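Local structure of macro domain-containing protein (Thermosipho africanus, 7OMU) at residues A[219-223]-A[395-400]; A[223-227]-A[373-379]; A[226-232]-A[381-387]. The protein joins a DarT-family domain to a macro domain, whose pocket holds adenosine-5-diphosphoribose in this structure. The protein carries 1 engineered substitution. All coordinates share one frame. Residue numbers count along the deposited sequence, not the author numbering.

Contact 1: A[219-223]-A[395-400]; sequences REIKL and DVQLSP
Strand 219-222 is the edge strand of the macro-domain sheet, and the 395-400 turn covers one side of it. The strand is extended and pairs antiparallel with 227-231, through backbone hydrogen bonds of Arg219 with Glu231 and Ile221 with Leu229. Residues 395-397 make a 3-10 turn, closed by Leu398 N donating to Asp395 O (3.0 Å). CA atoms lie 7.8 Å apart for Ile221 and Leu398, 5.8 Å for Leu223 and Pro400. Ile221 (m,t) meets the buried Leu398 (m,t), CD1 to CD1 at 3.8 Å, while Leu223 CD2 reaches Pro400 CB at 4.2 Å. Ser399, N-cap of helix 400-403, gives OG to Val396 O (3.1 Å). Gln397 O accepts from Trp365 NE1, Glu220, out of reach of 395-400, has OE2 hydrogen-bonded to Ser228 OG, and Arg219 NH1 makes a long, weak ion pair with Glu231. Arg219 is long enough in its all-t form to span the gap; its salt bridge runs from NH2 to Asp395 OD1, 2.9 Å and nearly straight at 171°.

Contact 2: A[223-227]-A[373-379]; sequences LTQNL and CRYLTKL
A tight beta-hairpin turn, residues 223-226 between strands 219-222 and 227-231, packs against helix 365-376 of the macro domain and the residues after it. Leu227, its CA 6.0 Å from Thr377 CA, loses the most surface. Its CA-to-CB bond points toward 373-379, and the t,p rotamer brings both methyls onto the helix: Leu227 CD2 lies 4.0 Å from Cys373 SG and 4.1 Å from Thr377 CB, CD1 4.1 Å from Leu376 CB. A branched aliphatic suits a place where it must touch three residues on neighbouring turns. Cys373 (m), small and apolar enough for close packing, also takes Leu223 CD1 at 3.9 Å from SG. The CA-to-CB bond of Thr377, whose N bonds Cys373 O (2.9 Å), points sideways; its OG1 lies 3.5 Å from Thr224 CG2. Thr224 (p) shapes the turn: its OG1 accepts from Asn226 N (3.2 Å), an ST turn, and from Leu227 N (3.1 Å), an ST motif. Leu227 O accepts from Leu223 N (3.1 Å) and Thr224 N (3.2 Å), closing the hairpin. Asn226 (m), whose short side chain carries an amide donor, makes the one hydrogen bond between the segments, ND2 to Leu379 O at 3.3 Å and 166°.

Contact 3: A[226-232]-A[381-387]; sequences NLSLVEG and IPVQIYL. With APR (adenosine-5-diphosphoribose), chain C.
Val230 lies over the ring face of Tyr386, its CB 3.8 Å from the ring centroid and 15° off the normal, a CH-pi contact in which Val230 CG1 also comes within 3.2 Å of Tyr386 CE2. The two residues are paired across parallel strands 227-231 and 383-386, whose axes approach to 4.7 Å at 37°. The register runs Leu227-Val383, Ser228-Gln384, Leu229-Ile385, Val230-Tyr386, with CA separations of 4.8 to 5.2 Å. Hydrogen bonds zigzag between the backbones: Val383 N to Asn226 O (2.9 Å), Ser228 N to Val383 O (3.1 Å), Ile385 N to Ser228 O, Val230 N to Ile385 O and Leu387 N to Val230 O (3.0 Å each). This is part of the mixed macro-domain sheet; strand 383-386 also pairs in parallel with 351-354, from which the chain returns through helix 365-376 in a beta-alpha-beta crossover. Leu227, Leu229, Val383 and Ile385 share the face that the helix covers, where aliphatic residues fill the interior: Leu227 CD1 is 3.4 Å from Val383 CG1, and Leu229 CD2 3.9 Å from Ile385 CB. The other face holds Ser228, Val230, Gln384 and Tyr386, and Tyr386 OH donates to Gln384 OE1 (2.9 Å). At the strand ends lies the adenosine-5-diphosphoribose pocket, where the adenine C2 is 3.7 Å from Tyr386 CB and N1 3.3 Å from Gly232 O.

How the contacts relate
Read from the N terminus, all three contacts begin in the hairpin formed by strands 219-222 and 227-231 and end in the last part of the macro domain. Contact 2 closes its loop first, at helix 365-376; contact 3 starts a little later and closes a little later, at strand 383-386, so the two are staggered and share Asn226 and Leu227. Contact 1 closes last, at the start of helix 400-403, and its span encloses contact 3. Leu223 belongs to both contacts 1 and 2. Cys373 SG against Ile385 CD1 joins contacts 2 and 3, and Ile221 N with Leu229 O joins contacts 1 and 3, tying edge strand, sheet interior and covering helix together.

Contact 1: A[219-223]-A[395-400]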
loop_
_atom_site.group_PDB
_atom_site.type_symbol
_atom_site.label_atom_id
_atom_site.label_comp_id
_atom_site.label_asym_id
_atom_site.label_seq_id
_atom_site.Cartn_x
_atom_site.Cartn_y
_atom_site.Cartn_z
ATOM N N ARG A 219 9.849 -5.594 6.492
ATOM C CA ARG A 219 11.262 -5.858 6.858
ATOM C C ARG A 219 12.156 -5.509 5.665
ATOM O O ARG A 219 11.787 -5.845 4.533
ATOM C CB ARG A 219 11.410 -7.330 7.240
ATOM C CG ARG A 219 12.830 -7.761 7.567
ATOM C CD ARG A 219 12.855 -9.266 7.724
ATOM N NE ARG A 219 14.051 -9.758 8.393
ATOM C CZ ARG A 219 14.386 -11.042 8.473
ATOM N NH1 ARG A 219 13.608 -11.966 7.931
ATOM N NH2 ARG A 219 15.501 -11.398 9.091
ATOM N N GLU A 220 13.294 -4.868 5.914
ATOM C CA GLU A 220 14.308 -4.554 4.877
ATOM C C GLU A 220 15.675 -5.002 5.404
ATOM O O GLU A 220 15.991 -4.679 6.557
ATOM C CB GLU A 220 14.252 -3.065 4.534
ATOM C CG GLU A 220 15.317 -2.618 3.544
ATOM C CD GLU A 220 15.101 -1.254 2.900
ATOM O OE1 GLU A 220 13.971 -0.722 2.984
ATOM O OE2 GLU A 220 16.067 -0.728 2.299
ATOM N N ILE A 221 16.429 -5.748 4.597
ATOM C CA ILE A 221 17.793 -6.257 4.919
ATOM C C ILE A 221 18.762 -5.647 3.908
ATOM O O ILE A 221 18.708 -6.064 2.749
ATOM C CB ILE A 221 17.820 -7.798 4.866
ATOM C CG1 ILE A 221 16.720 -8.413 5.729
ATOM C CG2 ILE A 221 19.194 -8.341 5.227
ATOM C CD1 ILE A 221 16.527 -9.895 5.509
ATOM N N LYS A 222 19.595 -4.691 4.323
ATOM C CA LYS A 222 20.598 -4.039 3.439
ATOM C C LYS A 222 21.817 -4.956 3.312
ATOM O O LYS A 222 22.443 -5.215 4.348
ATOM C CB LYS A 222 20.955 -2.646 3.961
ATOM C CG LYS A 222 19.827 -1.640 3.786
ATOM C CD LYS A 222 20.009 -0.335 4.525
ATOM C CE LYS A 222 18.750 0.510 4.505
ATOM N NZ LYS A 222 18.715 1.495 5.614
ATOM N N LEU A 223 22.106 -5.425 2.090
ATOM C CA LEU A 223 23.259 -6.305 1.758
ATOM C C LEU A 223 24.458 -5.444 1.348
ATOM O O LEU A 223 25.602 -5.794 1.722
ATOM C CB LEU A 223 22.867 -7.257 0.623
ATOM C CG LEU A 223 21.738 -8.242 0.925
ATOM C CD1 LEU A 223 21.420 -9.091 -0.297
ATOM C CD2 LEU A 223 22.085 -9.134 2.108
ATOM N N ASP A 395 16.844 -17.828 7.953
ATOM C CA ASP A 395 17.455 -16.489 8.172
ATOM C C ASP A 395 18.866 -16.466 7.571
ATOM O O ASP A 395 19.260 -15.407 7.044
ATOM C CB ASP A 395 17.463 -16.101 9.654
ATOM C CG ASP A 395 17.007 -14.674 9.912
ATOM O OD1 ASP A 395 15.956 -14.280 9.346
ATOM O OD2 ASP A 395 17.697 -13.964 10.680
ATOM N N VAL A 396 19.584 -17.593 7.637
ATOM C CA VAL A 396 20.983 -17.736 7.130
ATOM C C VAL A 396 21.026 -17.564 5.601
ATOM O O VAL A 396 22.104 -17.207 5.090
ATOM C CB VAL A 396 21.612 -19.073 7.566
ATOM C CG1 VAL A 396 20.885 -20.276 6.983
ATOM C CG2 VAL A 396 23.099 -19.131 7.236
ATOM N N GLN A 397 19.919 -17.799 4.889
ATOM C CA GLN A 397 19.849 -17.626 3.410
ATOM C C GLN A 397 19.533 -16.166 3.050
ATOM O O GLN A 397 19.409 -15.886 1.849
ATOM C CB GLN A 397 18.817 -18.574 2.791
ATOM C CG GLN A 397 19.228 -20.041 2.831
ATOM C CD GLN A 397 18.284 -20.937 2.062
ATOM O OE1 GLN A 397 17.512 -20.485 1.218
ATOM N NE2 GLN A 397 18.345 -22.230 2.341
ATOM N N LEU A 398 19.406 -15.271 4.034
ATOM C CA LEU A 398 19.229 -13.810 3.808
ATOM C C LEU A 398 20.499 -13.056 4.226
ATOM O O LEU A 398 20.488 -11.810 4.180
ATOM C CB LEU A 398 18.021 -13.314 4.607
ATOM C CG LEU A 398 16.715 -14.070 4.383
ATOM C CD1 LEU A 398 15.648 -13.603 5.359
ATOM C CD2 LEU A 398 16.239 -13.918 2.951
ATOM N N SER A 399 21.549 -13.776 4.631
ATOM C CA SER A 399 22.859 -13.193 5.024
ATOM C C SER A 399 23.687 -12.950 3.766
ATOM O O SER A 399 23.549 -13.673 2.781
ATOM C CB SER A 399 23.591 -14.068 6.016
ATOM O OG SER A 399 24.330 -15.087 5.359
ATOM N N PRO A 400 24.576 -11.930 3.764
ATOM C CA PRO A 400 25.400 -11.628 2.594
ATOM C C PRO A 400 26.456 -12.718 2.363
ATOM O O PRO A 400 26.846 -12.925 1.228
ATOM C CB PRO A 400 26.048 -10.286 2.958
ATOM C CG PRO A 400 26.123 -10.319 4.467
ATOM C CD PRO A 400 24.856 -11.031 4.893
#

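Contact 2: A[223-227]-A[373-379]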
loop_
_atom_site.group_PDB
_atom_site.type_symbol
_atom_site.label_atom_id
_atom_site.label_comp_id
_atom_site.label_asym_id
_atom_site.label_seq_id
_atom_site.Cartn_x
_atom_site.Cartn_y
_atom_site.Cartn_z
ATOM N N LEU A 223 22.106 -5.425 2.090
ATOM C CA LEU A 223 23.259 -6.305 1.758
ATOM C C LEU A 223 24.458 -5.444 1.348
ATOM O O LEU A 223 25.602 -5.794 1.722
ATOM C CB LEU A 223 22.867 -7.257 0.623
ATOM C CG LEU A 223 21.738 -8.242 0.925
ATOM C CD1 LEU A 223 21.420 -9.091 -0.297
ATOM C CD2 LEU A 223 22.085 -9.134 2.108
ATOM N N THR A 224 24.205 -4.386 0.571
ATOM C CA THR A 224 25.212 -3.380 0.134
ATOM C C THR A 224 24.583 -1.989 0.246
ATOM O O THR A 224 23.463 -1.900 0.785
ATOM C CB THR A 224 25.722 -3.690 -1.280
ATOM O OG1 THR A 224 24.808 -3.163 -2.241
ATOM C CG2 THR A 224 25.905 -5.171 -1.530
ATOM N N GLN A 225 25.275 -0.952 -0.238
ATOM C CA GLN A 225 24.771 0.449 -0.292
ATOM C C GLN A 225 23.489 0.516 -1.137
ATOM O O GLN A 225 22.603 1.326 -0.799
ATOM C CB GLN A 225 25.834 1.380 -0.883
ATOM C CG GLN A 225 26.775 1.981 0.148
ATOM C CD GLN A 225 26.210 3.236 0.771
ATOM O OE1 GLN A 225 25.171 3.214 1.431
ATOM N NE2 GLN A 225 26.901 4.350 0.577
ATOM N N ASN A 226 23.402 -0.297 -2.195
ATOM C CA ASN A 226 22.355 -0.211 -3.248
ATOM C C ASN A 226 21.361 -1.367 -3.139
ATOM O O ASN A 226 20.156 -1.113 -3.329
ATOM C CB ASN A 226 22.979 -0.210 -4.640
ATOM C CG ASN A 226 23.787 1.042 -4.889
ATOM O OD1 ASN A 226 23.690 2.001 -4.126
ATOM N ND2 ASN A 226 24.572 1.047 -5.954
ATOM N N LEU A 227 21.852 -2.582 -2.885
ATOM C CA LEU A 227 21.028 -3.820 -2.850
ATOM C C LEU A 227 20.460 -4.011 -1.442
ATOM O O LEU A 227 21.218 -3.844 -0.469
ATOM C CB LEU A 227 21.890 -5.017 -3.260
ATOM C CG LEU A 227 21.125 -6.291 -3.609
ATOM C CD1 LEU A 227 20.195 -6.054 -4.790
ATOM C CD2 LEU A 227 22.085 -7.433 -3.901
ATOM N N CYS A 373 21.406 -11.861 -6.690
ATOM C CA CYS A 373 22.313 -10.965 -5.923
ATOM C C CYS A 373 23.627 -10.799 -6.693
ATOM O O CYS A 373 24.031 -9.644 -6.915
ATOM C CB CYS A 373 22.567 -11.495 -4.515
ATOM S SG CYS A 373 21.133 -11.322 -3.424
ATOM N N ARG A 374 24.239 -11.917 -7.100
ATOM C CA ARG A 374 25.480 -11.972 -7.919
ATOM C C ARG A 374 25.449 -10.875 -8.985
ATOM O O ARG A 374 26.458 -10.175 -9.125
ATOM C CB ARG A 374 25.623 -13.324 -8.624
ATOM C CG ARG A 374 26.282 -14.418 -7.797
ATOM C CD ARG A 374 26.392 -15.704 -8.601
ATOM N NE ARG A 374 26.960 -15.455 -9.929
ATOM C CZ ARG A 374 26.644 -16.111 -11.051
ATOM N NH1 ARG A 374 25.751 -17.091 -11.047
ATOM N NH2 ARG A 374 27.221 -15.774 -12.191
ATOM N N TYR A 375 24.335 -10.746 -9.710
ATOM C CA TYR A 375 24.199 -9.846 -10.882
ATOM C C TYR A 375 23.785 -8.441 -10.434
ATOM O O TYR A 375 24.416 -7.464 -10.878
ATOM C CB TYR A 375 23.218 -10.437 -11.895
ATOM C CG TYR A 375 23.836 -11.479 -12.791
ATOM C CD1 TYR A 375 24.526 -11.118 -13.941
ATOM C CD2 TYR A 375 23.758 -12.825 -12.479
ATOM C CE1 TYR A 375 25.109 -12.067 -14.764
ATOM C CE2 TYR A 375 24.341 -13.787 -13.287
ATOM C CZ TYR A 375 25.019 -13.409 -14.434
ATOM O OH TYR A 375 25.581 -14.362 -15.234
ATOM N N LEU A 376 22.755 -8.339 -9.592
ATOM C CA LEU A 376 22.103 -7.045 -9.258
ATOM C C LEU A 376 22.961 -6.243 -8.273
ATOM O O LEU A 376 22.685 -5.040 -8.106
ATOM C CB LEU A 376 20.710 -7.320 -8.689
ATOM C CG LEU A 376 19.711 -7.910 -9.678
ATOM C CD1 LEU A 376 18.446 -8.355 -8.967
ATOM C CD2 LEU A 376 19.381 -6.910 -10.773
ATOM N N THR A 377 23.960 -6.867 -7.649
ATOM C CA THR A 377 24.922 -6.166 -6.759
ATOM C C THR A 377 25.807 -5.257 -7.620
ATOM O O THR A 377 26.240 -4.211 -7.117
ATOM C CB THR A 377 25.708 -7.162 -5.896
ATOM O OG1 THR A 377 26.239 -6.431 -4.791
ATOM C CG2 THR A 377 26.808 -7.875 -6.647
ATOM N N LYS A 378 26.034 -5.637 -8.879
ATOM C CA LYS A 378 26.830 -4.848 -9.855
ATOM C C LYS A 378 26.151 -3.493 -10.107
ATOM O O LYS A 378 26.885 -2.516 -10.315
ATOM C CB LYS A 378 27.002 -5.612 -11.170
ATOM C CG LYS A 378 27.735 -6.948 -11.090
ATOM C CD LYS A 378 27.960 -7.578 -12.464
ATOM C CE LYS A 378 27.971 -9.097 -12.500
ATOM N NZ LYS A 378 29.322 -9.671 -12.286
ATOM N N LEU A 379 24.812 -3.428 -10.095
ATOM C CA LEU A 379 24.039 -2.190 -10.407
ATOM C C LEU A 379 24.484 -1.043 -9.496
ATOM O O LEU A 379 24.546 -1.262 -8.276
ATOM C CB LEU A 379 22.539 -2.447 -10.239
ATOM C CG LEU A 379 21.795 -2.816 -11.518
ATOM C CD1 LEU A 379 22.448 -4.012 -12.199
ATOM C CD2 LEU A 379 20.328 -3.094 -11.229
#

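Contact 3: A[226-232]-A[381-387]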
loop_
_atom_site.group_PDB
_atom_site.type_symbol
_atom_site.label_atom_id
_atom_site.label_comp_id
_atom_site.label_asym_id
_atom_site.label_seq_id
_atom_site.Cartn_x
_atom_site.Cartn_y
_atom_site.Cartn_z
ATOM N N ASN A 226 23.402 -0.297 -2.195
ATOM C CA ASN A 226 22.355 -0.211 -3.248
ATOM C C ASN A 226 21.361 -1.367 -3.139
ATOM O O ASN A 226 20.156 -1.113 -3.329
ATOM C CB ASN A 226 22.979 -0.210 -4.640
ATOM C CG ASN A 226 23.787 1.042 -4.889
ATOM O OD1 ASN A 226 23.690 2.001 -4.126
ATOM N ND2 ASN A 226 24.572 1.047 -5.954
ATOM N N LEU A 227 21.852 -2.582 -2.885
ATOM C CA LEU A 227 21.028 -3.820 -2.850
ATOM C C LEU A 227 20.460 -4.011 -1.442
ATOM O O LEU A 227 21.218 -3.844 -0.469
ATOM C CB LEU A 227 21.890 -5.017 -3.260
ATOM C CG LEU A 227 21.125 -6.291 -3.609
ATOM C CD1 LEU A 227 20.195 -6.054 -4.790
ATOM C CD2 LEU A 227 22.085 -7.433 -3.901
ATOM N N SER A 228 19.166 -4.325 -1.349
ATOM C CA SER A 228 18.502 -4.758 -0.095
ATOM C C SER A 228 17.373 -5.743 -0.418
ATOM O O SER A 228 16.800 -5.669 -1.524
ATOM C CB SER A 228 18.032 -3.581 0.735
ATOM O OG SER A 228 17.099 -2.786 0.027
ATOM N N LEU A 229 17.131 -6.673 0.506
ATOM C CA LEU A 229 16.012 -7.640 0.471
ATOM C C LEU A 229 14.835 -7.014 1.212
ATOM O O LEU A 229 15.077 -6.351 2.231
ATOM C CB LEU A 229 16.453 -8.936 1.147
ATOM C CG LEU A 229 17.760 -9.535 0.638
ATOM C CD1 LEU A 229 18.073 -10.811 1.397
ATOM C CD2 LEU A 229 17.703 -9.804 -0.861
ATOM N N VAL A 230 13.614 -7.217 0.722
ATOM C CA VAL A 230 12.408 -6.517 1.244
ATOM C C VAL A 230 11.251 -7.514 1.346
ATOM O O VAL A 230 10.876 -8.084 0.301
ATOM C CB VAL A 230 12.054 -5.323 0.338
ATOM C CG1 VAL A 230 10.861 -4.551 0.870
ATOM C CG2 VAL A 230 13.240 -4.390 0.119
ATOM N N GLU A 231 10.734 -7.733 2.558
ATOM C CA GLU A 231 9.365 -8.259 2.788
ATOM C C GLU A 231 8.402 -7.080 2.625
ATOM O O GLU A 231 8.474 -6.151 3.445
ATOM C CB GLU A 231 9.208 -8.865 4.184
ATOM C CG GLU A 231 9.831 -10.236 4.360
ATOM C CD GLU A 231 9.757 -10.780 5.784
ATOM O OE1 GLU A 231 8.811 -10.412 6.514
ATOM O OE2 GLU A 231 10.650 -11.569 6.175
ATOM N N GLY A 232 7.555 -7.094 1.597
ATOM C CA GLY A 232 6.574 -6.019 1.366
ATOM C C GLY A 232 5.896 -6.119 0.011
ATOM O O GLY A 232 5.991 -7.190 -0.629
ATOM N N ILE A 381 22.754 1.624 -8.896
ATOM C CA ILE A 381 21.455 2.300 -8.595
ATOM C C ILE A 381 20.781 1.554 -7.447
ATOM O O ILE A 381 21.115 0.399 -7.190
ATOM C CB ILE A 381 20.552 2.331 -9.844
ATOM C CG1 ILE A 381 20.387 0.942 -10.471
ATOM C CG2 ILE A 381 21.067 3.345 -10.851
ATOM C CD1 ILE A 381 19.237 0.836 -11.443
ATOM N N PRO A 382 19.814 2.172 -6.731
ATOM C CA PRO A 382 19.034 1.459 -5.720
ATOM C C PRO A 382 18.341 0.230 -6.325
ATOM O O PRO A 382 17.774 0.348 -7.393
ATOM C CB PRO A 382 17.999 2.488 -5.246
ATOM C CG PRO A 382 18.618 3.826 -5.584
ATOM C CD PRO A 382 19.423 3.584 -6.843
ATOM N N VAL A 383 18.434 -0.917 -5.651
ATOM C CA VAL A 383 17.827 -2.204 -6.099
ATOM C C VAL A 383 17.182 -2.882 -4.890
ATOM O O VAL A 383 17.874 -3.067 -3.869
ATOM C CB VAL A 383 18.867 -3.128 -6.751
ATOM C CG1 VAL A 383 18.270 -4.483 -7.088
ATOM C CG2 VAL A 383 19.485 -2.496 -7.986
ATOM N N GLN A 384 15.907 -3.249 -5.016
ATOM C CA GLN A 384 15.156 -4.002 -3.983
ATOM C C GLN A 384 14.745 -5.360 -4.561
ATOM O O GLN A 384 13.905 -5.388 -5.475
ATOM C CB GLN A 384 13.948 -3.190 -3.522
ATOM C CG GLN A 384 14.332 -1.875 -2.871
ATOM C CD GLN A 384 13.143 -1.145 -2.301
ATOM O OE1 GLN A 384 12.010 -1.321 -2.742
ATOM N NE2 GLN A 384 13.404 -0.305 -1.312
ATOM N N ILE A 385 15.349 -6.438 -4.065
ATOM C CA ILE A 385 14.881 -7.826 -4.328
ATOM C C ILE A 385 13.765 -8.102 -3.322
ATOM O O ILE A 385 14.031 -8.042 -2.101
ATOM C CB ILE A 385 16.032 -8.843 -4.232
ATOM C CG1 ILE A 385 17.102 -8.573 -5.292
ATOM C CG2 ILE A 385 15.496 -10.261 -4.326
ATOM C CD1 ILE A 385 18.291 -9.505 -5.219
ATOM N N TYR A 386 12.555 -8.359 -3.820
ATOM C CA TYR A 386 11.341 -8.560 -2.992
ATOM C C TYR A 386 11.176 -10.053 -2.731
ATOM O O TYR A 386 10.851 -10.806 -3.678
ATOM C CB TYR A 386 10.129 -7.901 -3.649
ATOM C CG TYR A 386 9.954 -6.470 -3.214
ATOM C CD1 TYR A 386 10.653 -5.440 -3.826
ATOM C CD2 TYR A 386 9.139 -6.157 -2.142
ATOM C CE1 TYR A 386 10.520 -4.128 -3.404
ATOM C CE2 TYR A 386 8.986 -4.850 -1.712
ATOM C CZ TYR A 386 9.684 -3.833 -2.340
ATOM O OH TYR A 386 9.534 -2.553 -1.898
ATOM N N LEU A 387 11.403 -10.447 -1.474
ATOM C CA LEU A 387 11.338 -11.856 -1.009
ATOM C C LEU A 387 9.936 -12.405 -1.248
ATOM O O LEU A 387 8.947 -11.681 -1.124
ATOM C CB LEU A 387 11.697 -11.933 0.478
ATOM C CG LEU A 387 13.106 -11.479 0.858
ATOM C CD1 LEU A 387 13.311 -11.568 2.363
ATOM C CD2 LEU A 387 14.167 -12.285 0.121
HETATM N N1 APR C . 5.446 -7.810 -3.828
HETATM C C2 APR C . 6.498 -8.637 -3.750
HETATM N N3 APR C . 6.585 -9.927 -4.072
HETATM C C4 APR C . 5.404 -10.378 -4.529
HETATM C C5 APR C . 4.236 -9.656 -4.664
HETATM C C6 APR C . 4.270 -8.298 -4.290
HETATM N N6 APR C . 3.222 -7.481 -4.363
HETATM N N7 APR C . 3.227 -10.467 -5.170
HETATM C C8 APR C . 3.791 -11.642 -5.330
HETATM N N9 APR C . 5.117 -11.648 -4.952
HETATM C "C1'" APR C . 6.061 -12.768 -4.988
HETATM C "C2'" APR C . 5.414 -14.137 -4.786
HETATM O "O2'" APR C . 5.428 -14.507 -3.424
HETATM C "C3'" APR C . 6.268 -15.070 -5.656
HETATM O "O3'" APR C . 7.082 -15.911 -4.849
HETATM O "O4'" APR C . 6.654 -12.795 -6.263
HETATM C "C4'" APR C . 7.116 -14.140 -6.540
HETATM C "C5'" APR C . 7.052 -14.397 -8.030
HETATM O "O5'" APR C . 5.686 -14.226 -8.517
HETATM P PA APR C . 5.075 -15.159 -9.684
HETATM O O1A APR C . 4.120 -14.356 -10.506
HETATM O O2A APR C . 4.567 -16.432 -9.089
HETATM O O3A APR C . 6.368 -15.479 -10.586
HETATM P PB APR C . 6.976 -16.804 -11.267
HETATM O O1B APR C . 7.184 -17.826 -10.199
HETATM O O2B APR C . 8.155 -16.418 -12.100
HETATM O O5D APR C . 5.767 -17.265 -12.226
HETATM C C5D APR C . 5.626 -16.681 -13.554
HETATM O O4D APR C . 3.213 -16.711 -13.452
HETATM O O1D APR C . 3.252 -14.427 -13.145
HETATM C C1D APR C . 2.812 -15.438 -13.975
HETATM O O2D APR C . 2.599 -14.888 -16.391
HETATM C C2D APR C . 3.471 -15.307 -15.358
HETATM O O3D APR C . 3.171 -17.558 -16.285
HETATM C C3D APR C . 4.077 -16.684 -15.625
HETATM C C4D APR C . 4.354 -17.178 -14.201
#